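Local coordinates for Crh-like protein 5 (Neosartorya fumigata, PDB 6IBU), which cleaves chitin and transfers the released chains to 1,6-beta-glucan or to other chitin, cross-linking polysaccharides in the fungal cell wall and septa, at residues K3-L7 against S93-D97; T61-Y67 against P178-G184; K72-K78 against T138-I144. All blocks are in the same frame, centred on the assembly; numbering follows the deposited sequence.

Interaction 1 of 3, residues K3-L7 against S93-D97; sequences KCNPL and SDDLD
The flat amide of Asn5 and the carboxylate of Asp95 meet with their planes 55° apart. Asn5 OD1 sits 3.8 Å from Asp95 CA and is equally far from Asp95 CB. The Asp95 carboxylate is gripped from both faces at one oxygen. Ser93 OG donates to Asp95 OD1 from above the plane, at 2.6 Å. The backbone N of Asp97 reaches the same oxygen from the opposite face, on its anti side. Thr177 also bonds to Asp95 OD1. Leu7 lies against the other part of this side chain, with CD1 3.5 Å from Asp95 CB. The motif on one side is a type I beta turn from Ser93 to Leu96, which joins strands 85-93 and 98-105 of the GH16 domain. Asp95 adds an Asx turn to it. Asn5 makes a second Asx turn: its OD1 accepts from Leu7 N at 2.9 Å. Its CG is anti to the backbone N (chi1 -166°), which carries the amide toward Asp95 while OD1 still serves Leu7. Pro6 CD packs 3.6 Å from Asp94 O. A water donates to both Cys4 O and Asp94 OD2; Asn14 also bonds OD2, and Tyr67 bonds OD1. Cys4 is tied to Cys11 by a disulfide.

Interaction 2 of 3, residues T61-Y67 against P178-G184; sequences TIDTDFY and PMRLRLG
Asp63 has CG beside its backbone N (chi1 -72°), and Arg182 is bent at chi3 (37°); together these turns bring the two side chains alongside each other, so that NE reaches OD1. The two residues face each other as a non-hydrogen-bonded pair of antiparallel strands 61-64 and 179-187. These are neighbours in one sheet of the GH16 beta-sandwich. Arg182 NE donates to Asp63 OD1 at 2.7 Å, on the syn side of the carboxylate and close to the guanidinium plane. The two planes stand 75° apart. Arg182 binds chitin, and its NH1 forms a second salt bridge with Glu92, so two acids hold its head. Arg180 CB sits over the face of the Tyr67 ring, 4.1 Å from its centroid, in a CH-pi contact. The Arg180 guanidinium has Tyr67 CE1 over one face and Asp63 OD2 over the other, the latter a matter of charge alone. On the other face of the sheet, Ile62 CG1 packs 3.8 Å from Leu183 CB. Trp35 of strand 35-39 touches Ile62, and Val216 of strand 212-223 meets Leu183. Ile62 and Leu183 exchange two backbone bonds. At Thr64 the side chain takes over from the backbone: OG1 accepts from Leu181 N at 3.1 Å and donates to Phe66 O at 2.8 Å.

Interaction 3 of 3, residues K72-K78 against T138-I144; sequences KAEVVMK and TFHTYTI
Ala73 pairs with Ile144, Val75 with Tyr142 and Met77 with His140, each residue giving and taking one backbone hydrogen bond. The N-H and C=O of all six are thus satisfied between antiparallel strands 72-78 and 140-144. On its other edge strand 72-78 is bonded to strand 212-223, for example Glu74 with Arg220. Both neighbours belong to one sheet of the GH16 beta-sandwich. Thr141 N is satisfied by Asp156 OD1.

Some carbonyls take more than one donor. One water donates to Ala73 O and Tyr142 O. Another lies 3.0 Å from Met77 O and 2.7 Å from Tyr142 OH; how its protons are shared is not settled. Both ring nitrogens of His140 face acceptors, Asp156 OD2 and Ala133 O, which would be consistent with a doubly protonated, charged imidazole.

Glu74 and Thr143 lie side by side. Thr143 OG1 is 3.0 Å from Glu74 OE1, though its proton has another acceptor within reach. The same oxygen has Lys72 NZ nearby in a long salt bridge. Thr141 CG2 packs 3.3 Å from Glu74 CG.

Phe139 and Tyr142 pack against Lys78 and Met77. Lys78 CB sits squarely over the Phe139 ring, 3.5 Å from its centroid; Lys217 makes a cation-pi contact with the same ring. Lys78 CG is anti to the backbone N (chi1 -174°), which carries the chain on past Thr138. Met77 is bent at chi3 (75°), and this turn brings CE over the face of Tyr142, 3.6 Å from CE2. Trp101 meets Tyr142 edge-to-face.

Val75, Met77, Tyr142 and Ile144 meet the opposite sheet, on the face that also holds Ala73 and His140. The other face is mixed, with Val76 among Glu74, Thr141 and Thr143. The inward face is thus mostly apolar, and its polar groups, the Tyr142 hydroxyl and the His140 ring, come with partners of their own.

How the interactions relate
Interactions 2 and 3 are both antiparallel strand pairs, one in each of two sheets. Interaction 2 is the more buried. The two touch where Leu183 CD2 meets Val75 CG1, so they share the apolar layer between the sheets. Their outward faces differ: interaction 2 carries arginines and an acid, with a chitin-binding residue among them, while interaction 3 carries threonines, a glutamate and a valine. Interaction 1 joins loops, not strands. It is partly buried, lies farther from the chain centre and has no direct hydrogen bond between its segments. It meets interaction 2 where Ser93 packs on Pro178 and Met179 but does not touch interaction 3, about 25 Å away between centres.

Interaction 1 of 3, residues K3-L7 against S93-D97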
loop_
_atom_site.group_PDB
_atom_site.type_symbol
_atom_site.label_atom_id
_atom_site.label_comp_id
_atom_site.label_asym_id
_atom_site.label_seq_id
_atom_site.Cartn_x
_atom_site.Cartn_y
_atom_site.Cartn_z
ATOM N N LYS A 3 0.054 -14.294 -6.814
ATOM C CA LYS A 3 -0.965 -14.970 -5.964
ATOM C C LYS A 3 -0.492 -16.372 -5.557
ATOM O O LYS A 3 -1.318 -17.113 -5.002
ATOM C CB LYS A 3 -2.301 -15.053 -6.712
ATOM N N CYS A 4 0.766 -16.730 -5.815
ATOM C CA CYS A 4 1.390 -18.007 -5.382
ATOM C C CYS A 4 1.919 -17.821 -3.956
ATOM O O CYS A 4 2.869 -17.039 -3.823
ATOM C CB CYS A 4 2.503 -18.379 -6.349
ATOM S SG CYS A 4 3.183 -20.034 -6.083
ATOM N N ASN A 5 1.351 -18.512 -2.957
ATOM C CA ASN A 5 1.649 -18.305 -1.511
ATOM C C ASN A 5 2.802 -19.202 -1.071
ATOM O O ASN A 5 2.663 -20.406 -1.031
ATOM C CB ASN A 5 0.422 -18.554 -0.630
ATOM C CG ASN A 5 0.577 -18.027 0.784
ATOM O OD1 ASN A 5 1.641 -18.146 1.388
ATOM N ND2 ASN A 5 -0.478 -17.419 1.316
ATOM N N PRO A 6 3.995 -18.652 -0.768
ATOM C CA PRO A 6 5.137 -19.477 -0.359
ATOM C C PRO A 6 5.009 -20.183 1.000
ATOM O O PRO A 6 5.803 -21.027 1.293
ATOM C CB PRO A 6 6.284 -18.467 -0.315
ATOM C CG PRO A 6 5.842 -17.354 -1.241
ATOM C CD PRO A 6 4.363 -17.239 -0.968
ATOM N N LEU A 7 4.033 -19.810 1.819
ATOM C CA LEU A 7 3.699 -20.541 3.063
ATOM C C LEU A 7 3.100 -21.905 2.710
ATOM O O LEU A 7 3.174 -22.784 3.557
ATOM C CB LEU A 7 2.699 -19.721 3.881
ATOM C CG LEU A 7 3.174 -18.337 4.325
ATOM C CD1 LEU A 7 1.989 -17.515 4.806
ATOM C CD2 LEU A 7 4.237 -18.420 5.421
ATOM N N SER A 93 3.395 -8.551 0.420
ATOM C CA SER A 93 4.225 -9.706 0.039
ATOM C C SER A 93 3.335 -10.804 -0.544
ATOM O O SER A 93 2.105 -10.774 -0.359
ATOM C CB SER A 93 5.005 -10.204 1.214
ATOM O OG SER A 93 4.282 -11.201 1.917
ATOM N N ASP A 94 3.969 -11.767 -1.202
ATOM C CA ASP A 94 3.329 -12.990 -1.732
ATOM C C ASP A 94 2.811 -13.889 -0.587
ATOM O O ASP A 94 1.871 -14.638 -0.905
ATOM C CB ASP A 94 4.278 -13.662 -2.727
ATOM C CG ASP A 94 4.331 -12.963 -4.082
ATOM O OD1 ASP A 94 3.729 -11.867 -4.218
ATOM O OD2 ASP A 94 5.011 -13.496 -4.979
ATOM N N ASP A 95 3.291 -13.805 0.684
ATOM C CA ASP A 95 2.665 -14.564 1.820
ATOM C C ASP A 95 1.671 -13.673 2.568
ATOM O O ASP A 95 1.107 -14.077 3.554
ATOM C CB ASP A 95 3.643 -15.256 2.780
ATOM C CG ASP A 95 4.510 -14.363 3.650
ATOM O OD1 ASP A 95 4.311 -13.144 3.658
ATOM O OD2 ASP A 95 5.407 -14.914 4.318
ATOM N N LEU A 96 1.350 -12.533 1.985
ATOM C CA LEU A 96 0.306 -11.611 2.499
ATOM C C LEU A 96 0.784 -10.962 3.804
ATOM O O LEU A 96 -0.054 -10.576 4.569
ATOM C CB LEU A 96 -1.018 -12.355 2.675
ATOM C CG LEU A 96 -1.555 -12.904 1.362
ATOM C CD1 LEU A 96 -2.901 -13.599 1.574
ATOM C CD2 LEU A 96 -1.681 -11.760 0.342
ATOM N N ASP A 97 2.091 -10.812 4.019
ATOM C CA ASP A 97 2.595 -9.749 4.912
ATOM C C ASP A 97 2.159 -8.434 4.270
ATOM O O ASP A 97 2.069 -8.355 3.041
ATOM C CB ASP A 97 4.106 -9.768 5.079
ATOM C CG ASP A 97 4.621 -10.850 6.024
ATOM O OD1 ASP A 97 3.826 -11.366 6.835
ATOM O OD2 ASP A 97 5.831 -11.177 5.922
HETATM O O HOH W 1 5.209 -16.502 -5.057
#

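Interaction 2 of 3, residues T61-Y67 against P178-G184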
loop_
_atom_site.group_PDB
_atom_site.type_symbol
_atom_site.label_atom_id
_atom_site.label_comp_id
_atom_site.label_asym_id
_atom_site.label_seq_id
_atom_site.Cartn_x
_atom_site.Cartn_y
_atom_site.Cartn_z
ATOM N N THR A 61 -5.638 0.713 -10.180
ATOM C CA THR A 61 -4.502 0.256 -9.348
ATOM C C THR A 61 -3.223 0.220 -10.174
ATOM O O THR A 61 -3.298 -0.123 -11.348
ATOM C CB THR A 61 -4.758 -1.145 -8.785
ATOM O OG1 THR A 61 -6.096 -1.212 -8.307
ATOM C CG2 THR A 61 -3.831 -1.478 -7.646
ATOM N N ILE A 62 -2.090 0.531 -9.551
ATOM C CA ILE A 62 -0.752 0.248 -10.124
ATOM C C ILE A 62 0.047 -0.523 -9.078
ATOM O O ILE A 62 -0.090 -0.222 -7.887
ATOM C CB ILE A 62 -0.045 1.535 -10.591
ATOM C CG1 ILE A 62 0.208 2.525 -9.455
ATOM C CG2 ILE A 62 -0.817 2.189 -11.731
ATOM C CD1 ILE A 62 1.140 3.651 -9.866
ATOM N N ASP A 63 0.781 -1.543 -9.524
ATOM C CA ASP A 63 1.744 -2.333 -8.721
ATOM C C ASP A 63 3.143 -2.123 -9.299
ATOM O O ASP A 63 3.268 -2.081 -10.538
ATOM C CB ASP A 63 1.472 -3.827 -8.837
ATOM C CG ASP A 63 0.236 -4.306 -8.121
ATOM O OD1 ASP A 63 -0.251 -3.562 -7.258
ATOM O OD2 ASP A 63 -0.204 -5.436 -8.421
ATOM N N THR A 64 4.163 -2.044 -8.450
ATOM C CA THR A 64 5.576 -2.118 -8.885
ATOM C C THR A 64 5.805 -3.511 -9.472
ATOM O O THR A 64 5.264 -4.483 -8.947
ATOM C CB THR A 64 6.554 -1.788 -7.752
ATOM O OG1 THR A 64 6.318 -2.626 -6.621
ATOM C CG2 THR A 64 6.478 -0.341 -7.331
ATOM N N ASP A 65 6.547 -3.583 -10.565
ATOM C CA ASP A 65 6.995 -4.862 -11.174
ATOM C C ASP A 65 7.897 -5.585 -10.170
ATOM O O ASP A 65 7.802 -6.804 -10.075
ATOM C CB ASP A 65 7.771 -4.631 -12.472
ATOM C CG ASP A 65 6.931 -4.201 -13.654
ATOM O OD1 ASP A 65 5.680 -4.345 -13.602
ATOM O OD2 ASP A 65 7.539 -3.703 -14.618
ATOM N N PHE A 66 8.673 -4.831 -9.401
ATOM C CA PHE A 66 9.703 -5.333 -8.465
ATOM C C PHE A 66 9.150 -5.411 -7.044
ATOM O O PHE A 66 8.131 -4.769 -6.721
ATOM C CB PHE A 66 10.916 -4.403 -8.471
ATOM C CG PHE A 66 10.548 -2.957 -8.263
ATOM C CD1 PHE A 66 10.396 -2.437 -6.989
ATOM C CD2 PHE A 66 10.324 -2.118 -9.345
ATOM C CE1 PHE A 66 10.082 -1.103 -6.797
ATOM C CE2 PHE A 66 9.990 -0.785 -9.152
ATOM C CZ PHE A 66 9.882 -0.275 -7.879
ATOM N N TYR A 67 9.847 -6.199 -6.224
ATOM C CA TYR A 67 9.694 -6.302 -4.757
ATOM C C TYR A 67 10.959 -5.722 -4.140
ATOM O O TYR A 67 11.998 -5.812 -4.771
ATOM C CB TYR A 67 9.546 -7.750 -4.292
ATOM C CG TYR A 67 8.275 -8.415 -4.730
ATOM C CD1 TYR A 67 8.062 -8.728 -6.064
ATOM C CD2 TYR A 67 7.304 -8.786 -3.813
ATOM C CE1 TYR A 67 6.902 -9.358 -6.481
ATOM C CE2 TYR A 67 6.135 -9.414 -4.222
ATOM C CZ TYR A 67 5.937 -9.702 -5.559
ATOM O OH TYR A 67 4.795 -10.320 -5.957
ATOM N N PRO A 178 9.620 -10.025 1.115
ATOM C CA PRO A 178 9.791 -8.984 0.111
ATOM C C PRO A 178 8.395 -8.512 -0.303
ATOM O O PRO A 178 7.521 -9.329 -0.525
ATOM C CB PRO A 178 10.502 -9.668 -1.062
ATOM C CG PRO A 178 10.987 -11.008 -0.485
ATOM C CD PRO A 178 10.051 -11.349 0.647
ATOM N N MET A 179 8.237 -7.208 -0.430
ATOM C CA MET A 179 6.917 -6.613 -0.679
ATOM C C MET A 179 6.970 -5.734 -1.913
ATOM O O MET A 179 8.006 -5.168 -2.196
ATOM C CB MET A 179 6.458 -5.788 0.524
ATOM C CG MET A 179 6.014 -6.673 1.656
ATOM S SD MET A 179 5.141 -5.821 2.961
ATOM C CE MET A 179 6.425 -4.760 3.605
ATOM N N ARG A 180 5.838 -5.625 -2.591
ATOM C CA ARG A 180 5.701 -4.676 -3.705
ATOM C C ARG A 180 4.783 -3.547 -3.244
ATOM O O ARG A 180 4.133 -3.669 -2.206
ATOM C CB ARG A 180 5.276 -5.424 -4.962
ATOM C CG ARG A 180 3.853 -5.937 -4.965
ATOM C CD ARG A 180 3.347 -5.854 -6.377
ATOM N NE ARG A 180 3.277 -7.178 -6.961
ATOM C CZ ARG A 180 3.607 -7.508 -8.207
ATOM N NH1 ARG A 180 4.041 -6.609 -9.078
ATOM N NH2 ARG A 180 3.493 -8.770 -8.575
ATOM N N LEU A 181 4.839 -2.422 -3.941
ATOM C CA LEU A 181 4.009 -1.249 -3.614
ATOM C C LEU A 181 2.795 -1.257 -4.544
ATOM O O LEU A 181 2.976 -1.361 -5.753
ATOM C CB LEU A 181 4.898 -0.014 -3.768
ATOM C CG LEU A 181 4.232 1.339 -3.567
ATOM C CD1 LEU A 181 3.646 1.479 -2.166
ATOM C CD2 LEU A 181 5.251 2.434 -3.851
ATOM N N ARG A 182 1.593 -1.194 -3.979
ATOM C CA ARG A 182 0.322 -1.104 -4.741
ATOM C C ARG A 182 -0.284 0.269 -4.440
ATOM O O ARG A 182 -0.344 0.661 -3.262
ATOM C CB ARG A 182 -0.625 -2.250 -4.374
ATOM C CG ARG A 182 0.111 -3.561 -4.099
ATOM C CD ARG A 182 -0.678 -4.863 -4.205
ATOM N NE ARG A 182 -1.641 -4.821 -5.300
ATOM C CZ ARG A 182 -2.765 -5.522 -5.353
ATOM N NH1 ARG A 182 -3.086 -6.346 -4.368
ATOM N NH2 ARG A 182 -3.571 -5.385 -6.391
ATOM N N LEU A 183 -0.667 1.020 -5.456
ATOM C CA LEU A 183 -1.398 2.290 -5.247
ATOM C C LEU A 183 -2.756 2.137 -5.908
ATOM O O LEU A 183 -2.807 1.640 -7.039
ATOM C CB LEU A 183 -0.617 3.436 -5.872
ATOM C CG LEU A 183 0.756 3.674 -5.273
ATOM C CD1 LEU A 183 1.552 4.626 -6.142
ATOM C CD2 LEU A 183 0.614 4.211 -3.859
ATOM N N GLY A 184 -3.804 2.621 -5.257
ATOM C CA GLY A 184 -5.132 2.551 -5.879
ATOM C C GLY A 184 -6.212 3.229 -5.082
ATOM O O GLY A 184 -6.048 3.476 -3.881
#

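Interaction 3 of 3, residues K72-K78 against T138-I144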
loop_
_atom_site.group_PDB
_atom_site.type_symbol
_atom_site.label_atom_id
_atom_site.label_comp_id
_atom_site.label_asym_id
_atom_site.label_seq_id
_atom_site.Cartn_x
_atom_site.Cartn_y
_atom_site.Cartn_z
ATOM N N LYS A 72 12.311 1.460 2.653
ATOM C CA LYS A 72 11.445 2.654 2.775
ATOM C C LYS A 72 10.516 2.752 1.566
ATOM O O LYS A 72 10.978 2.550 0.434
ATOM C CB LYS A 72 12.336 3.885 2.876
ATOM C CG LYS A 72 11.638 5.125 3.401
ATOM C CD LYS A 72 12.445 6.374 3.187
ATOM C CE LYS A 72 12.449 7.285 4.392
ATOM N NZ LYS A 72 13.120 8.563 4.076
ATOM N N ALA A 73 9.252 3.088 1.802
ATOM C CA ALA A 73 8.307 3.483 0.738
ATOM C C ALA A 73 7.730 4.850 1.120
ATOM O O ALA A 73 7.172 4.992 2.212
ATOM C CB ALA A 73 7.269 2.403 0.547
ATOM N N GLU A 74 7.921 5.839 0.260
ATOM C CA GLU A 74 7.450 7.222 0.480
ATOM C C GLU A 74 6.554 7.606 -0.703
ATOM O O GLU A 74 7.002 7.516 -1.857
ATOM C CB GLU A 74 8.676 8.107 0.654
ATOM C CG GLU A 74 8.363 9.537 1.039
ATOM C CD GLU A 74 9.574 10.251 1.617
ATOM O OE1 GLU A 74 9.858 10.026 2.820
ATOM O OE2 GLU A 74 10.249 11.017 0.859
ATOM N N VAL A 75 5.317 8.007 -0.435
ATOM C CA VAL A 75 4.340 8.317 -1.505
ATOM C C VAL A 75 3.795 9.715 -1.257
ATOM O O VAL A 75 3.370 9.994 -0.148
ATOM C CB VAL A 75 3.225 7.269 -1.570
ATOM C CG1 VAL A 75 2.270 7.572 -2.709
ATOM C CG2 VAL A 75 3.794 5.866 -1.699
ATOM N N VAL A 76 3.850 10.588 -2.253
ATOM C CA VAL A 76 3.184 11.923 -2.164
ATOM C C VAL A 76 1.782 11.760 -2.810
ATOM O O VAL A 76 1.799 11.391 -3.981
ATOM C CB VAL A 76 4.086 12.992 -2.812
ATOM C CG1 VAL A 76 3.422 14.355 -2.880
ATOM C CG2 VAL A 76 5.419 13.088 -2.084
ATOM N N MET A 77 0.632 11.879 -2.064
ATOM C CA MET A 77 -0.781 11.534 -2.412
ATOM C C MET A 77 -1.691 12.614 -1.829
ATOM O O MET A 77 -1.359 13.360 -0.840
ATOM C CB MET A 77 -1.235 10.152 -1.895
ATOM C CG MET A 77 -2.732 9.938 -1.966
ATOM S SD MET A 77 -3.125 8.339 -1.453
ATOM C CE MET A 77 -2.912 8.471 0.318
ATOM N N LYS A 78 -2.618 12.883 -2.691
ATOM C CA LYS A 78 -3.824 13.617 -2.344
ATOM C C LYS A 78 -4.954 12.625 -2.506
ATOM O O LYS A 78 -5.097 12.075 -3.567
ATOM C CB LYS A 78 -3.966 14.857 -3.221
ATOM C CG LYS A 78 -5.144 15.700 -2.766
ATOM C CD LYS A 78 -5.211 17.046 -3.406
ATOM C CE LYS A 78 -5.686 16.890 -4.839
ATOM N NZ LYS A 78 -6.635 17.955 -5.251
ATOM N N THR A 138 -5.346 18.249 -0.070
ATOM C CA THR A 138 -3.950 18.705 -0.149
ATOM C C THR A 138 -3.055 17.482 -0.283
ATOM O O THR A 138 -3.496 16.462 0.142
ATOM C CB THR A 138 -3.584 19.404 1.147
ATOM O OG1 THR A 138 -2.294 19.992 1.016
ATOM C CG2 THR A 138 -3.547 18.417 2.280
ATOM N N PHE A 139 -1.846 17.556 -0.838
ATOM C CA PHE A 139 -0.860 16.436 -0.890
ATOM C C PHE A 139 -0.194 16.295 0.476
ATOM O O PHE A 139 0.006 17.303 1.149
ATOM C CB PHE A 139 0.170 16.697 -1.985
ATOM C CG PHE A 139 -0.390 16.369 -3.338
ATOM C CD1 PHE A 139 -0.324 15.071 -3.801
ATOM C CD2 PHE A 139 -1.040 17.328 -4.101
ATOM C CE1 PHE A 139 -0.842 14.741 -5.038
ATOM C CE2 PHE A 139 -1.558 16.997 -5.344
ATOM C CZ PHE A 139 -1.454 15.706 -5.811
ATOM N N HIS A 140 0.116 15.063 0.867
ATOM C CA HIS A 140 0.947 14.744 2.046
ATOM C C HIS A 140 1.967 13.714 1.600
ATOM O O HIS A 140 1.727 13.032 0.613
ATOM C CB HIS A 140 0.097 14.200 3.199
ATOM C CG HIS A 140 -0.773 15.229 3.825
ATOM N ND1 HIS A 140 -0.263 16.204 4.646
ATOM C CD2 HIS A 140 -2.103 15.449 3.732
ATOM C CE1 HIS A 140 -1.253 16.984 5.041
ATOM N NE2 HIS A 140 -2.386 16.547 4.486
ATOM N N THR A 141 3.047 13.588 2.348
ATOM C CA THR A 141 4.064 12.556 2.111
ATOM C C THR A 141 3.789 11.422 3.086
ATOM O O THR A 141 3.968 11.618 4.277
ATOM C CB THR A 141 5.469 13.124 2.259
ATOM O OG1 THR A 141 5.551 14.223 1.365
ATOM C CG2 THR A 141 6.521 12.098 1.930
ATOM N N TYR A 142 3.396 10.269 2.570
ATOM C CA TYR A 142 3.132 9.068 3.390
ATOM C C TYR A 142 4.366 8.171 3.305
ATOM O O TYR A 142 4.720 7.704 2.222
ATOM C CB TYR A 142 1.862 8.399 2.909
ATOM C CG TYR A 142 0.629 9.249 3.045
ATOM C CD1 TYR A 142 -0.152 9.203 4.190
ATOM C CD2 TYR A 142 0.232 10.088 2.011
ATOM C CE1 TYR A 142 -1.294 9.981 4.306
ATOM C CE2 TYR A 142 -0.922 10.843 2.102
ATOM C CZ TYR A 142 -1.694 10.789 3.245
ATOM O OH TYR A 142 -2.822 11.556 3.339
ATOM N N THR A 143 5.011 7.960 4.440
ATOM C CA THR A 143 6.309 7.260 4.512
ATOM C C THR A 143 6.181 6.029 5.409
ATOM O O THR A 143 5.696 6.157 6.523
ATOM C CB THR A 143 7.390 8.198 5.048
ATOM O OG1 THR A 143 7.321 9.396 4.276
ATOM C CG2 THR A 143 8.767 7.572 4.997
ATOM N N ILE A 144 6.642 4.889 4.918
ATOM C CA ILE A 144 6.748 3.628 5.698
ATOM C C ILE A 144 8.219 3.258 5.767
ATOM O O ILE A 144 8.764 3.020 4.732
ATOM C CB ILE A 144 5.921 2.512 5.054
ATOM C CG1 ILE A 144 4.431 2.848 5.046
ATOM C CG2 ILE A 144 6.203 1.188 5.754
ATOM C CD1 ILE A 144 3.587 1.904 4.235
HETATM O O HOH W 2 4.131 4.980 2.360
HETATM O O HOH W 3 -3.350 13.259 1.360
#